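Local atomic coordinates of dihydrofolate reductase (Moritella profunda, PDB entry 3IA4), a protein that probably catalyses the NADPH-dependent reduction of 7,8-dihydrofolate to 5,6,7,8-tetrahydrofolate, a key step in folate metabolism and in the supply of DNA precursors. Residues A[1-11]-A[106-117]. Sequence-based numbering, arbitrary orientation.
Sequences MIVSMIAALAN and LAAADRLYLTHI. With MTX (methotrexate), chain F.
Strands 2-9 and 111-117 run parallel, their axes 12° apart and 4.6 Å at closest approach, and the backbone ladder is built by Met5, Ala7 and Leu9 donating to the carbonyls of Arg111, Tyr113 and Thr115 while accepting from Tyr113, Thr115 and Ile117. At the start of the ladder Val3 O takes two donors, Asp110 N at 2.7 Å and Arg111 N at 3.3 Å. Asp110 returns a bond through its side chain: with CG beside its own backbone N (chi1 -66°), OD1 receives Val3 N at 2.8 Å, almost straight and on the anti side of the carboxylate. Next to it, Ile2 CD1 sits 3.9 Å over the centre of one guanidinium face of Arg111, whose NH1 forms a salt bridge with Glu92. Ser4 OG lies at the ring edge of Tyr113, 3.6 Å from CE2; both hydroxyls are hydrogen-bonded to the Glu92 carboxylate, so three polar side chains of one sheet face converge on it. Farther along this face, Ile6 CG1 packs on Tyr113 CB. On the reverse face Met5 and Leu112 lie side by side; the bend of the methionine at chi3 (-50°) brings CE against both Leu112 CD2, at 3.8 Å, and Leu106 CD1. Near the far end, a water bridges Leu9 O and His116 ND1. This parallel pair within the mixed sheet also lines the methotrexate pocket: Ile6 O accepts methotrexate NA4 at 2.9 Å, Ala8 CB touches the pteridine, and Thr115 OG1 is hydrogen-bonded to Glu28, itself a partner of the inhibitor. With Ala8 N bonded to the NADPH carboxamide oxygen, the arrangement is characteristic of the dihydrofolate reductase fold, where inhibitor and nicotinamide meet at these adjoining strands.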
loop_
_atom_site.group_PDB
_atom_site.type_symbol
_atom_site.label_atom_id
_atom_site.label_comp_id
_atom_site.label_asym_id
_atom_site.label_seq_id
_atom_site.Cartn_x
_atom_site.Cartn_y
_atom_site.Cartn_z
ATOM N N MET A 1 6.134 -4.748 -16.840
ATOM C CA MET A 1 5.428 -4.699 -15.535
ATOM C C MET A 1 5.426 -3.290 -14.942
ATOM O O MET A 1 6.467 -2.653 -14.802
ATOM C CB MET A 1 6.058 -5.669 -14.521
ATOM C CG MET A 1 5.431 -5.576 -13.110
ATOM S SD MET A 1 6.344 -6.709 -12.035
ATOM C CE MET A 1 5.489 -8.210 -12.406
ATOM N N ILE A 2 4.249 -2.793 -14.631
ATOM C CA ILE A 2 4.119 -1.486 -13.993
ATOM C C ILE A 2 4.400 -1.705 -12.526
ATOM O O ILE A 2 3.887 -2.691 -11.959
ATOM C CB ILE A 2 2.674 -1.006 -14.200
ATOM C CG1 ILE A 2 2.494 -0.737 -15.703
ATOM C CG2 ILE A 2 2.342 0.200 -13.351
ATOM C CD1 ILE A 2 1.038 -0.697 -16.100
ATOM N N VAL A 3 5.237 -0.855 -11.931
ATOM C CA VAL A 3 5.451 -0.904 -10.488
ATOM C C VAL A 3 4.628 0.142 -9.811
ATOM O O VAL A 3 4.792 1.328 -10.064
ATOM C CB VAL A 3 6.944 -0.693 -10.134
ATOM C CG1 VAL A 3 7.123 -0.602 -8.616
ATOM C CG2 VAL A 3 7.733 -1.840 -10.736
ATOM N N SER A 4 3.638 -0.298 -9.055
ATOM C CA SER A 4 2.701 0.640 -8.410
ATOM C C SER A 4 2.772 0.540 -6.908
ATOM O O SER A 4 3.051 -0.532 -6.415
ATOM C CB SER A 4 1.262 0.316 -8.864
ATOM O OG SER A 4 1.139 0.517 -10.263
ATOM N N MET A 5 2.497 1.638 -6.168
ATOM C CA MET A 5 2.393 1.536 -4.733
ATOM C C MET A 5 1.011 2.067 -4.378
ATOM O O MET A 5 0.505 2.987 -5.048
ATOM C CB MET A 5 3.471 2.420 -4.028
ATOM C CG MET A 5 4.840 2.137 -4.639
ATOM S SD MET A 5 6.261 2.513 -3.549
ATOM C CE MET A 5 5.894 4.167 -2.998
ATOM N N ILE A 6 0.411 1.494 -3.371
ATOM C CA ILE A 6 -0.972 1.869 -2.968
ATOM C C ILE A 6 -0.909 2.129 -1.478
ATOM O O ILE A 6 -0.349 1.328 -0.730
ATOM C CB ILE A 6 -2.042 0.796 -3.319
ATOM C CG1 ILE A 6 -3.396 1.291 -2.791
ATOM C CG2 ILE A 6 -1.665 -0.569 -2.701
ATOM C CD1 ILE A 6 -4.654 0.501 -3.389
ATOM N N ALA A 7 -1.474 3.263 -1.045
ATOM C CA ALA A 7 -1.465 3.623 0.380
ATOM C C ALA A 7 -2.605 4.548 0.701
ATOM O O ALA A 7 -3.075 5.264 -0.200
ATOM C CB ALA A 7 -0.132 4.406 0.684
ATOM N N ALA A 8 -3.010 4.579 1.976
ATOM C CA ALA A 8 -4.018 5.553 2.418
ATOM C C ALA A 8 -3.313 6.523 3.407
ATOM O O ALA A 8 -2.726 6.090 4.400
ATOM C CB ALA A 8 -5.156 4.841 3.143
ATOM N N LEU A 9 -3.366 7.804 3.073
ATOM C CA LEU A 9 -2.642 8.856 3.858
ATOM C C LEU A 9 -3.621 9.777 4.556
ATOM O O LEU A 9 -4.448 10.412 3.901
ATOM C CB LEU A 9 -1.815 9.755 2.969
ATOM C CG LEU A 9 -0.447 9.251 2.396
ATOM C CD1 LEU A 9 -0.610 7.883 1.680
ATOM C CD2 LEU A 9 0.098 10.381 1.444
ATOM N N ALA A 10 -3.476 9.920 5.861
ATOM C CA ALA A 10 -4.145 11.050 6.518
ATOM C C ALA A 10 -3.284 12.315 6.311
ATOM O O ALA A 10 -2.275 12.301 5.574
ATOM C CB ALA A 10 -4.339 10.732 7.973
ATOM N N ASN A 11 -3.647 13.421 6.971
ATOM C CA ASN A 11 -2.883 14.656 6.780
ATOM C C ASN A 11 -1.415 14.438 7.174
ATOM O O ASN A 11 -1.125 13.620 8.049
ATOM C CB ASN A 11 -3.486 15.773 7.633
ATOM C CG ASN A 11 -4.853 16.235 7.105
ATOM O OD1 ASN A 11 -5.186 16.004 5.950
ATOM N ND2 ASN A 11 -5.619 16.942 7.944
ATOM N N LEU A 106 9.917 3.899 -3.876
ATOM C CA LEU A 106 9.411 5.133 -4.503
ATOM C C LEU A 106 10.119 5.567 -5.770
ATOM O O LEU A 106 9.466 5.911 -6.782
ATOM C CB LEU A 106 9.380 6.306 -3.463
ATOM C CG LEU A 106 8.835 7.614 -4.068
ATOM C CD1 LEU A 106 7.322 7.567 -4.403
ATOM C CD2 LEU A 106 9.134 8.758 -3.132
ATOM N N ALA A 107 11.448 5.500 -5.769
ATOM C CA ALA A 107 12.176 6.007 -6.918
ATOM C C ALA A 107 11.884 5.151 -8.154
ATOM O O ALA A 107 12.017 5.625 -9.304
ATOM C CB ALA A 107 13.687 6.071 -6.606
ATOM N N ALA A 108 11.396 3.946 -7.909
ATOM C CA ALA A 108 11.138 2.996 -8.984
ATOM C C ALA A 108 9.672 2.926 -9.408
ATOM O O ALA A 108 9.320 2.167 -10.350
ATOM C CB ALA A 108 11.604 1.631 -8.538
ATOM N N ALA A 109 8.805 3.662 -8.694
ATOM C CA ALA A 109 7.377 3.483 -8.886
ATOM C C ALA A 109 6.921 4.193 -10.138
ATOM O O ALA A 109 7.292 5.352 -10.431
ATOM C CB ALA A 109 6.589 3.990 -7.676
ATOM N N ASP A 110 6.118 3.472 -10.889
ATOM C CA ASP A 110 5.499 4.060 -12.055
ATOM C C ASP A 110 4.178 4.778 -11.683
ATOM O O ASP A 110 3.796 5.737 -12.379
ATOM C CB ASP A 110 5.173 2.917 -13.038
ATOM C CG ASP A 110 6.428 2.244 -13.596
ATOM O OD1 ASP A 110 6.483 1.003 -13.587
ATOM O OD2 ASP A 110 7.366 2.942 -14.084
ATOM N N ARG A 111 3.433 4.237 -10.697
ATOM C CA ARG A 111 2.133 4.790 -10.307
ATOM C C ARG A 111 2.021 4.769 -8.782
ATOM O O ARG A 111 2.581 3.867 -8.140
ATOM C CB ARG A 111 0.976 3.930 -10.864
ATOM C CG ARG A 111 0.877 3.861 -12.368
ATOM C CD ARG A 111 -0.249 2.891 -12.679
ATOM N NE ARG A 111 -0.533 2.949 -14.107
ATOM C CZ ARG A 111 -1.439 2.162 -14.677
ATOM N NH1 ARG A 111 -2.035 1.230 -13.947
ATOM N NH2 ARG A 111 -1.686 2.263 -15.986
ATOM N N LEU A 112 1.284 5.726 -8.230
ATOM C CA LEU A 112 0.863 5.716 -6.839
ATOM C C LEU A 112 -0.645 5.712 -6.824
ATOM O O LEU A 112 -1.282 6.556 -7.452
ATOM C CB LEU A 112 1.334 6.979 -6.110
ATOM C CG LEU A 112 2.875 7.145 -6.094
ATOM C CD1 LEU A 112 3.213 8.481 -5.380
ATOM C CD2 LEU A 112 3.650 5.947 -5.509
ATOM N N TYR A 113 -1.225 4.779 -6.092
ATOM C CA TYR A 113 -2.660 4.764 -5.885
ATOM C C TYR A 113 -2.851 5.333 -4.487
ATOM O O TYR A 113 -2.667 4.640 -3.490
ATOM C CB TYR A 113 -3.190 3.315 -5.877
ATOM C CG TYR A 113 -3.190 2.595 -7.227
ATOM C CD1 TYR A 113 -4.368 2.008 -7.674
ATOM C CD2 TYR A 113 -2.031 2.428 -7.988
ATOM C CE1 TYR A 113 -4.403 1.293 -8.831
ATOM C CE2 TYR A 113 -2.071 1.703 -9.217
ATOM C CZ TYR A 113 -3.278 1.123 -9.582
ATOM O OH TYR A 113 -3.357 0.444 -10.787
ATOM N N LEU A 114 -3.178 6.614 -4.387
ATOM C CA LEU A 114 -3.278 7.245 -3.082
ATOM C C LEU A 114 -4.725 7.503 -2.679
ATOM O O LEU A 114 -5.493 8.128 -3.395
ATOM C CB LEU A 114 -2.549 8.604 -3.088
ATOM C CG LEU A 114 -1.040 8.534 -3.457
ATOM C CD1 LEU A 114 -0.346 9.864 -3.332
ATOM C CD2 LEU A 114 -0.322 7.499 -2.552
ATOM N N THR A 115 -5.044 7.120 -1.476
ATOM C CA THR A 115 -6.286 7.618 -0.870
ATOM C C THR A 115 -5.875 8.710 0.113
ATOM O O THR A 115 -4.928 8.509 0.881
ATOM C CB THR A 115 -6.885 6.472 -0.094
ATOM O OG1 THR A 115 -7.290 5.468 -1.040
ATOM C CG2 THR A 115 -8.132 6.936 0.719
ATOM N N HIS A 116 -6.488 9.893 0.017
ATOM C CA HIS A 116 -6.239 10.924 1.005
ATOM C C HIS A 116 -7.439 11.007 1.893
ATOM O O HIS A 116 -8.559 11.230 1.401
ATOM C CB HIS A 116 -6.051 12.255 0.278
ATOM C CG HIS A 116 -4.915 12.231 -0.682
ATOM N ND1 HIS A 116 -3.616 12.496 -0.288
ATOM C CD2 HIS A 116 -4.877 12.010 -2.015
ATOM C CE1 HIS A 116 -2.821 12.428 -1.349
ATOM N NE2 HIS A 116 -3.559 12.120 -2.402
ATOM N N ILE A 117 -7.196 10.845 3.206
ATOM C CA ILE A 117 -8.258 10.997 4.225
ATOM C C ILE A 117 -8.221 12.357 4.919
ATOM O O ILE A 117 -7.152 12.815 5.345
ATOM C CB ILE A 117 -8.067 9.878 5.281
ATOM C CG1 ILE A 117 -8.013 8.529 4.569
ATOM C CG2 ILE A 117 -9.180 9.969 6.376
ATOM C CD1 ILE A 117 -7.596 7.351 5.522
HETATM N N1 MTX F . -5.570 1.180 2.045
HETATM C C2 MTX F . -4.888 1.615 0.964
HETATM N NA2 MTX F . -5.482 2.546 0.194
HETATM N N3 MTX F . -3.653 1.114 0.664
HETATM C C4 MTX F . -3.075 0.150 1.443
HETATM N NA4 MTX F . -1.872 -0.270 1.134
HETATM C C4A MTX F . -3.769 -0.320 2.514
HETATM N N5 MTX F . -3.220 -1.324 3.278
HETATM C C6 MTX F . -3.919 -1.783 4.365
HETATM C C7 MTX F . -5.183 -1.305 4.708
HETATM N N8 MTX F . -5.751 -0.303 3.909
HETATM C C8A MTX F . -5.021 0.177 2.826
HETATM C C9 MTX F . -3.252 -2.871 5.199
HETATM N N10 MTX F . -4.159 -3.505 6.156
HETATM C CM MTX F . -3.867 -3.282 7.593
HETATM C C11 MTX F . -7.345 -5.960 4.926
HETATM C C12 MTX F . -7.133 -5.718 6.277
HETATM C C13 MTX F . -6.081 -4.926 6.691
HETATM C C14 MTX F . -5.247 -4.338 5.739
HETATM C C15 MTX F . -5.499 -4.580 4.391
HETATM C C16 MTX F . -6.477 -5.438 3.966
HETATM C C MTX F . -8.479 -6.745 4.424
HETATM O O MTX F . -9.083 -7.720 5.201
HETATM N N MTX F . -8.913 -6.423 3.207
HETATM C CA MTX F . -9.907 -7.163 2.484
HETATM C CT MTX F . -9.381 -7.480 1.102
HETATM O O1 MTX F . -8.551 -6.690 0.560
HETATM O O2 MTX F . -9.804 -8.501 0.503
HETATM C CB MTX F . -11.205 -6.365 2.302
HETATM C CG MTX F . -11.851 -6.033 3.646
HETATM C CD MTX F . -12.391 -7.248 4.407
HETATM O OE1 MTX F . -12.981 -7.112 5.518
HETATM O OE2 MTX F . -12.265 -8.407 3.959
HETATM O O HOH W 1 -3.466 12.975 2.581
HETATM O O HOH W 2 -5.249 14.371 3.803
#